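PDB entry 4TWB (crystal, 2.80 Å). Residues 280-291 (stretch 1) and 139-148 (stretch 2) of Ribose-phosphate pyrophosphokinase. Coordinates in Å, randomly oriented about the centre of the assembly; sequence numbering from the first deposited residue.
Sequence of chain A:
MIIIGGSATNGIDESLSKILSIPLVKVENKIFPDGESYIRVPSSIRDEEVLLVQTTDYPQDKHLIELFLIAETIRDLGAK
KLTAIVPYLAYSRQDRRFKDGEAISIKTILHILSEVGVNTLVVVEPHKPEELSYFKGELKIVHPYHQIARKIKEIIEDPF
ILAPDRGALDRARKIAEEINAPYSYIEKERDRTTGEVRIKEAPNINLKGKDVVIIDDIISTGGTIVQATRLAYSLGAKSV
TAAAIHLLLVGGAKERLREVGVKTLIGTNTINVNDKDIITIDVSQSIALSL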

ATOM      1  N   THR A 280      -5.446  -8.455 -26.147  1.00 46.29           N
ATOM      2  CA  THR A 280      -5.738  -8.759 -24.752  1.00 43.71           C
ATOM      3  C   THR A 280      -6.670  -9.939 -24.612  1.00 42.55           C
ATOM      4  O   THR A 280      -7.832  -9.865 -24.995  1.00 46.01           O
ATOM      5  CB  THR A 280      -6.377  -7.557 -24.022  1.00 45.94           C
ATOM      6  OG1 THR A 280      -5.460  -6.449 -23.995  1.00 55.20           O
ATOM      7  CG2 THR A 280      -6.735  -7.940 -22.597  1.00 42.33           C
ATOM      8  N   ILE A 281      -6.152 -11.026 -24.055  1.00 41.38           N
ATOM      9  CA  ILE A 281      -6.959 -12.210 -23.779  1.00 38.21           C
ATOM     10  C   ILE A 281      -7.664 -12.067 -22.437  1.00 35.99           C
ATOM     11  O   ILE A 281      -7.036 -11.764 -21.435  1.00 47.07           O
ATOM     12  CB  ILE A 281      -6.089 -13.470 -23.727  1.00 38.60           C
ATOM     13  CG1 ILE A 281      -5.365 -13.668 -25.066  1.00 43.63           C
ATOM     14  CG2 ILE A 281      -6.924 -14.679 -23.366  1.00 32.71           C
ATOM     15  CD1 ILE A 281      -4.382 -14.840 -25.080  1.00 37.67           C
ATOM     16  N   ASP A 282      -8.975 -12.283 -22.423  1.00 40.10           N
ATOM     17  CA  ASP A 282      -9.739 -12.307 -21.173  1.00 37.34           C
ATOM     18  C   ASP A 282      -9.654 -13.724 -20.599  1.00 38.74           C
ATOM     19  O   ASP A 282     -10.229 -14.662 -21.141  1.00 39.95           O
ATOM     20  CB  ASP A 282     -11.194 -11.880 -21.430  1.00 28.32           C
ATOM     21  CG  ASP A 282     -12.118 -12.166 -20.262  1.00 50.53           C
ATOM     22  OD1 ASP A 282     -11.626 -12.572 -19.182  1.00 38.52           O
ATOM     23  OD2 ASP A 282     -13.348 -11.982 -20.440  1.00 51.02           O
ATOM     24  N   VAL A 283      -8.918 -13.867 -19.508  1.00 32.13           N
ATOM     25  CA  VAL A 283      -8.616 -15.173 -18.950  1.00 34.26           C
ATOM     26  C   VAL A 283      -9.649 -15.646 -17.935  1.00 44.06           C
ATOM     27  O   VAL A 283      -9.398 -16.611 -17.201  1.00 40.88           O
ATOM     28  CB  VAL A 283      -7.240 -15.178 -18.249  1.00 40.77           C
ATOM     29  CG1 VAL A 283      -6.126 -15.066 -19.279  1.00 31.43           C
ATOM     30  CG2 VAL A 283      -7.160 -14.048 -17.207  1.00 29.99           C
ATOM     31  N   SER A 284     -10.802 -14.976 -17.886  1.00 38.29           N
ATOM     32  CA  SER A 284     -11.875 -15.388 -16.978  1.00 35.99           C
ATOM     33  C   SER A 284     -12.271 -16.850 -17.215  1.00 38.97           C
ATOM     34  O   SER A 284     -12.483 -17.613 -16.276  1.00 35.69           O
ATOM     35  CB  SER A 284     -13.092 -14.491 -17.154  1.00 32.93           C
ATOM     36  OG  SER A 284     -12.719 -13.139 -17.083  1.00 43.78           O
ATOM     37  N   GLN A 285     -12.376 -17.230 -18.484  1.00 47.02           N
ATOM     38  CA  GLN A 285     -12.716 -18.605 -18.838  1.00 45.41           C
ATOM     39  C   GLN A 285     -11.750 -19.630 -18.209  1.00 41.70           C
ATOM     40  O   GLN A 285     -12.176 -20.671 -17.703  1.00 44.29           O
ATOM     41  CB  GLN A 285     -12.779 -18.759 -20.363  1.00 49.39           C
ATOM     42  CG  GLN A 285     -13.503 -20.015 -20.827  1.00 90.62           C
ATOM     43  CD  GLN A 285     -14.893 -20.169 -20.206  1.00102.32           C
ATOM     44  OE1 GLN A 285     -15.834 -19.447 -20.565  1.00 78.04           O
ATOM     45  NE2 GLN A 285     -15.030 -21.132 -19.284  1.00 67.11           N
ATOM     46  N   SER A 286     -10.453 -19.328 -18.233  1.00 37.76           N
ATOM     47  CA  SER A 286      -9.451 -20.187 -17.606  1.00 27.84           C
ATOM     48  C   SER A 286      -9.562 -20.192 -16.082  1.00 41.47           C
ATOM     49  O   SER A 286      -9.336 -21.222 -15.432  1.00 38.52           O
ATOM     50  CB  SER A 286      -8.040 -19.771 -18.023  1.00 29.09           C
ATOM     51  OG  SER A 286      -7.789 -20.060 -19.394  1.00 49.91           O
ATOM     52  N   ILE A 287      -9.899 -19.040 -15.502  1.00 41.32           N
ATOM     53  CA  ILE A 287     -10.068 -18.946 -14.052  1.00 38.26           C
ATOM     54  C   ILE A 287     -11.284 -19.766 -13.617  1.00 38.82           C
ATOM     55  O   ILE A 287     -11.232 -20.459 -12.604  1.00 33.34           O
ATOM     56  CB  ILE A 287     -10.198 -17.478 -13.572  1.00 38.66           C
ATOM     57  CG1 ILE A 287      -8.847 -16.768 -13.634  1.00 38.57           C
ATOM     58  CG2 ILE A 287     -10.691 -17.417 -12.151  1.00 33.51           C
ATOM     59  CD1 ILE A 287      -8.973 -15.245 -13.702  1.00 29.45           C
ATOM     60  N   ALA A 288     -12.361 -19.707 -14.404  1.00 40.81           N
ATOM     61  CA  ALA A 288     -13.600 -20.423 -14.087  1.00 37.20           C
ATOM     62  C   ALA A 288     -13.391 -21.917 -13.933  1.00 44.72           C
ATOM     63  O   ALA A 288     -13.928 -22.531 -13.009  1.00 43.15           O
ATOM     64  CB  ALA A 288     -14.669 -20.151 -15.130  1.00 24.10           C
ATOM     65  N   LEU A 289     -12.627 -22.507 -14.852  1.00 44.03           N
ATOM     66  CA  LEU A 289     -12.371 -23.943 -14.800  1.00 53.26           C
ATOM     67  C   LEU A 289     -11.755 -24.328 -13.474  1.00 58.58           C
ATOM     68  O   LEU A 289     -12.074 -25.374 -12.905  1.00 57.81           O
ATOM     69  CB  LEU A 289     -11.393 -24.369 -15.881  1.00 54.69           C
ATOM     70  CG  LEU A 289     -11.812 -24.238 -17.329  1.00 62.42           C
ATOM     71  CD1 LEU A 289     -10.700 -24.809 -18.166  1.00 38.49           C
ATOM     72  CD2 LEU A 289     -13.110 -24.982 -17.567  1.00 62.33           C
ATOM     73  N   SER A 290     -10.859 -23.471 -12.994  1.00 58.93           N
ATOM     74  CA  SER A 290      -9.988 -23.805 -11.873  1.00 49.48           C
ATOM     75  C   SER A 290     -10.661 -23.602 -10.531  1.00 48.81           C
ATOM     76  O   SER A 290     -10.073 -23.903  -9.500  1.00 66.18           O
ATOM     77  CB  SER A 290      -8.696 -22.981 -11.941  1.00 47.57           C
ATOM     78  OG  SER A 290      -8.173 -22.937 -13.270  1.00 53.33           O
ATOM     79  N   LEU A 291     -11.896 -23.098 -10.550  1.00 50.21           N
ATOM     80  CA  LEU A 291     -12.662 -22.843  -9.325  1.00 54.39           C
ATOM     81  C   LEU A 291     -13.198 -24.137  -8.714  1.00 90.89           C
ATOM     82  O   LEU A 291     -14.343 -24.178  -8.248  1.00106.76           O
ATOM     83  CB  LEU A 291     -13.817 -21.866  -9.588  1.00 39.55           C
ATOM     84  CG  LEU A 291     -13.354 -20.431  -9.796  1.00 49.50           C
ATOM     85  CD1 LEU A 291     -14.515 -19.489 -10.064  1.00 35.90           C
ATOM     86  CD2 LEU A 291     -12.547 -19.969  -8.600  1.00 34.75           C
ATOM     87  OXT LEU A 291     -12.509 -25.166  -8.682  1.00 81.59           O
TER
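Stretch 2 (139-148) LKIVHPYHQI

Stretch 2 lies along stretch 1 in the opposite sense: as stretch 1 runs from Ile281 to the chain end at Leu291, its partners step back from Ile148 and Gln147, through Pro144 and Val142, to Lys140. Residues 139-142 are extended, the last part of a strand; His143 and Pro144 form the turn, with Pro144 at the N-cap position, and a helix that runs on past the stretch begins at Tyr145. Stretch 1 has the same order of elements, with strand residues 280-281, a short loop, Val283 as N-cap, and a helix over 284-289. The backbones come nearest in the middle, where the CA atoms of Ser286 and Pro144 are 5.4 Å apart and those of Ile287 and Val142 6.1 Å. Together the two stretches bury 569 Å².

Gln147 is the polar centre of the contact and has the largest covered area of any residue here. Its CB points toward stretch 1, and chi1 m with chi2 t extends the amide to the start of the opposing helix. There both ends of the amide find partners, NE2 through one of its hydrogens. Gln147 NE2 donates to the backbone O of Asp282 at 3.1 Å, while Gln147 OE1 accepts from Ser286 OG at 2.6 Å and, weakly, from Ser286 N at 3.0 Å, with an angle of 132° at the hydrogen. The backbone N of a residue in the first turn of a helix has no preceding turn to supply its acceptor, so a side-chain carbonyl is well placed to serve it. Glutamine suits the site because one side chain offers both a donor and an acceptor. Serine suits position 286 because its hydroxyl donates to Gln147 OE1 from a short side chain; Ser286 OG also lies 3.7 Å from Pro144 CB.

The Asp282 side chain, whose CB points away from stretch 2, serves the start of its own helix instead: OD1 accepts from Ser284 N at 2.9 Å and, in a very short contact, from Ser284 OG at 2.4 Å. Its carboxylate oxygens also have partners elsewhere in the structure.

Apolar contacts accompany this network. Ile281 CD1 meets Ile148 CG1 at 3.9 Å, and Val283 CG1 packs on Pro144 CB at 3.8 Å, branched side chains and a proline ring filling buried space without needing polar partners. Val142, which like Lys140 points toward stretch 1 while Ile141 between them points away, brings CG1 to 4.3 Å from CG1 of Ile287 and to 3.5 Å from the backbone O of Ser286. Ser286 O is not left without a donor: Ser290 OG gives it a hydrogen bond at 3.0 Å, folding the serine hydroxyl back onto the helix, and the same OG lies 3.5 Å from CG2 of Val142.

The far end is closed by charge. Lys140 reaches out with chi2 to chi4 all t, its CD passing 2.9 Å from Ser290 O, and its NZ forms a salt bridge and hydrogen bond with OXT of Leu291 at 3.0 Å. A long, flexible cation is apt here, since it can reach the negative carboxylate that ends the chain.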

ATOM      1  N   LEU A 139      -4.854 -23.603  -2.212  1.00 46.32           N
ATOM      2  CA  LEU A 139      -4.326 -22.973  -3.419  1.00 45.14           C
ATOM      3  C   LEU A 139      -4.966 -23.475  -4.704  1.00 43.64           C
ATOM      4  O   LEU A 139      -5.108 -24.676  -4.912  1.00 51.85           O
ATOM      5  CB  LEU A 139      -2.839 -23.251  -3.530  1.00 36.95           C
ATOM      6  CG  LEU A 139      -1.897 -22.237  -2.911  1.00 58.82           C
ATOM      7  CD1 LEU A 139      -0.480 -22.743  -3.096  1.00 60.18           C
ATOM      8  CD2 LEU A 139      -2.092 -20.894  -3.585  1.00 50.80           C
ATOM      9  N   LYS A 140      -5.333 -22.550  -5.578  1.00 40.11           N
ATOM     10  CA  LYS A 140      -5.716 -22.918  -6.933  1.00 36.12           C
ATOM     11  C   LYS A 140      -4.942 -22.047  -7.908  1.00 36.27           C
ATOM     12  O   LYS A 140      -5.235 -20.854  -8.060  1.00 40.33           O
ATOM     13  CB  LYS A 140      -7.225 -22.799  -7.136  1.00 25.79           C
ATOM     14  CG  LYS A 140      -7.975 -23.652  -6.151  1.00 46.69           C
ATOM     15  CD  LYS A 140      -9.295 -24.170  -6.667  1.00 59.70           C
ATOM     16  CE  LYS A 140      -9.704 -25.418  -5.872  1.00 66.35           C
ATOM     17  NZ  LYS A 140     -11.125 -25.823  -6.101  1.00 92.01           N
ATOM     18  N   ILE A 141      -3.928 -22.642  -8.532  1.00 35.77           N
ATOM     19  CA  ILE A 141      -3.141 -21.969  -9.560  1.00 39.13           C
ATOM     20  C   ILE A 141      -3.816 -22.095 -10.937  1.00 39.06           C
ATOM     21  O   ILE A 141      -4.384 -23.132 -11.267  1.00 34.20           O
ATOM     22  CB  ILE A 141      -1.724 -22.547  -9.588  1.00 31.73           C
ATOM     23  CG1 ILE A 141      -1.147 -22.527  -8.171  1.00 31.19           C
ATOM     24  CG2 ILE A 141      -0.854 -21.798 -10.559  1.00 29.15           C
ATOM     25  CD1 ILE A 141       0.302 -22.945  -8.076  1.00 35.42           C
ATOM     26  N   VAL A 142      -3.789 -21.022 -11.719  1.00 42.10           N
ATOM     27  CA  VAL A 142      -4.427 -21.024 -13.030  1.00 39.92           C
ATOM     28  C   VAL A 142      -3.385 -20.762 -14.098  1.00 38.41           C
ATOM     29  O   VAL A 142      -2.757 -19.704 -14.094  1.00 44.85           O
ATOM     30  CB  VAL A 142      -5.522 -19.935 -13.151  1.00 41.58           C
ATOM     31  CG1 VAL A 142      -6.149 -19.977 -14.541  1.00 30.73           C
ATOM     32  CG2 VAL A 142      -6.586 -20.103 -12.088  1.00 36.48           C
ATOM     33  N   HIS A 143      -3.195 -21.723 -15.001  1.00 37.23           N
ATOM     34  CA  HIS A 143      -2.303 -21.534 -16.146  1.00 32.64           C
ATOM     35  C   HIS A 143      -3.148 -21.410 -17.398  1.00 31.68           C
ATOM     36  O   HIS A 143      -3.659 -22.400 -17.897  1.00 45.33           O
ATOM     37  CB  HIS A 143      -1.358 -22.725 -16.281  1.00 24.25           C
ATOM     38  CG  HIS A 143      -0.550 -23.011 -15.050  1.00 33.69           C
ATOM     39  ND1 HIS A 143       0.560 -22.274 -14.697  1.00 36.85           N
ATOM     40  CD2 HIS A 143      -0.681 -23.965 -14.100  1.00 38.71           C
ATOM     41  CE1 HIS A 143       1.075 -22.753 -13.580  1.00 32.12           C
ATOM     42  NE2 HIS A 143       0.344 -23.785 -13.199  1.00 40.43           N
ATOM     43  N   PRO A 144      -3.301 -20.192 -17.918  1.00 29.13           N
ATOM     44  CA  PRO A 144      -4.225 -19.994 -19.043  1.00 34.91           C
ATOM     45  C   PRO A 144      -3.603 -20.403 -20.390  1.00 35.50           C
ATOM     46  O   PRO A 144      -3.770 -19.696 -21.387  1.00 34.62           O
ATOM     47  CB  PRO A 144      -4.449 -18.476 -19.033  1.00 21.89           C
ATOM     48  CG  PRO A 144      -3.284 -17.900 -18.249  1.00 20.65           C
ATOM     49  CD  PRO A 144      -2.450 -19.011 -17.700  1.00 19.42           C
ATOM     50  N   TYR A 145      -2.889 -21.523 -20.407  1.00 34.52           N
ATOM     51  CA  TYR A 145      -2.141 -21.929 -21.593  1.00 33.10           C
ATOM     52  C   TYR A 145      -3.018 -22.187 -22.812  1.00 30.35           C
ATOM     53  O   TYR A 145      -2.690 -21.735 -23.901  1.00 32.09           O
ATOM     54  CB  TYR A 145      -1.219 -23.111 -21.291  1.00 26.18           C
ATOM     55  CG  TYR A 145      -0.199 -22.812 -20.199  1.00 41.88           C
ATOM     56  CD1 TYR A 145       0.114 -21.504 -19.851  1.00 33.46           C
ATOM     57  CD2 TYR A 145       0.461 -23.836 -19.533  1.00 38.53           C
ATOM     58  CE1 TYR A 145       1.041 -21.221 -18.866  1.00 27.62           C
ATOM     59  CE2 TYR A 145       1.394 -23.560 -18.538  1.00 33.75           C
ATOM     60  CZ  TYR A 145       1.680 -22.251 -18.216  1.00 35.65           C
ATOM     61  OH  TYR A 145       2.605 -21.972 -17.236  1.00 36.61           O
ATOM     62  N   HIS A 146      -4.141 -22.869 -22.631  1.00 32.39           N
ATOM     63  CA  HIS A 146      -5.019 -23.144 -23.769  1.00 30.53           C
ATOM     64  C   HIS A 146      -5.510 -21.872 -24.443  1.00 30.90           C
ATOM     65  O   HIS A 146      -5.614 -21.820 -25.672  1.00 41.03           O
ATOM     66  CB  HIS A 146      -6.197 -24.057 -23.399  1.00 25.86           C
ATOM     67  CG  HIS A 146      -7.282 -24.103 -24.437  1.00 46.13           C
ATOM     68  ND1 HIS A 146      -7.325 -25.054 -25.437  1.00 46.64           N
ATOM     69  CD2 HIS A 146      -8.366 -23.313 -24.627  1.00 47.38           C
ATOM     70  CE1 HIS A 146      -8.386 -24.847 -26.196  1.00 48.20           C
ATOM     71  NE2 HIS A 146      -9.038 -23.800 -25.723  1.00 57.87           N
ATOM     72  N   GLN A 147      -5.796 -20.834 -23.667  1.00 33.49           N
ATOM     73  CA  GLN A 147      -6.319 -19.619 -24.286  1.00 31.48           C
ATOM     74  C   GLN A 147      -5.238 -18.880 -25.073  1.00 34.69           C
ATOM     75  O   GLN A 147      -5.520 -18.238 -26.083  1.00 42.98           O
ATOM     76  CB  GLN A 147      -6.929 -18.694 -23.251  1.00 33.82           C
ATOM     77  CG  GLN A 147      -8.129 -19.244 -22.548  1.00 36.10           C
ATOM     78  CD  GLN A 147      -8.897 -18.157 -21.829  1.00 42.63           C
ATOM     79  OE1 GLN A 147      -8.960 -18.132 -20.603  1.00 42.86           O
ATOM     80  NE2 GLN A 147      -9.467 -17.235 -22.594  1.00 35.46           N
ATOM     81  N   ILE A 148      -4.003 -18.967 -24.602  1.00 28.08           N
ATOM     82  CA  ILE A 148      -2.883 -18.388 -25.317  1.00 29.56           C
ATOM     83  C   ILE A 148      -2.584 -19.181 -26.582  1.00 39.63           C
ATOM     84  O   ILE A 148      -2.353 -18.612 -27.639  1.00 41.60           O
ATOM     85  CB  ILE A 148      -1.643 -18.328 -24.419  1.00 35.23           C
ATOM     86  CG1 ILE A 148      -1.859 -17.284 -23.321  1.00 29.13           C
ATOM     87  CG2 ILE A 148      -0.404 -17.979 -25.230  1.00 28.29           C
ATOM     88  CD1 ILE A 148      -0.812 -17.327 -22.255  1.00 34.30           C
TER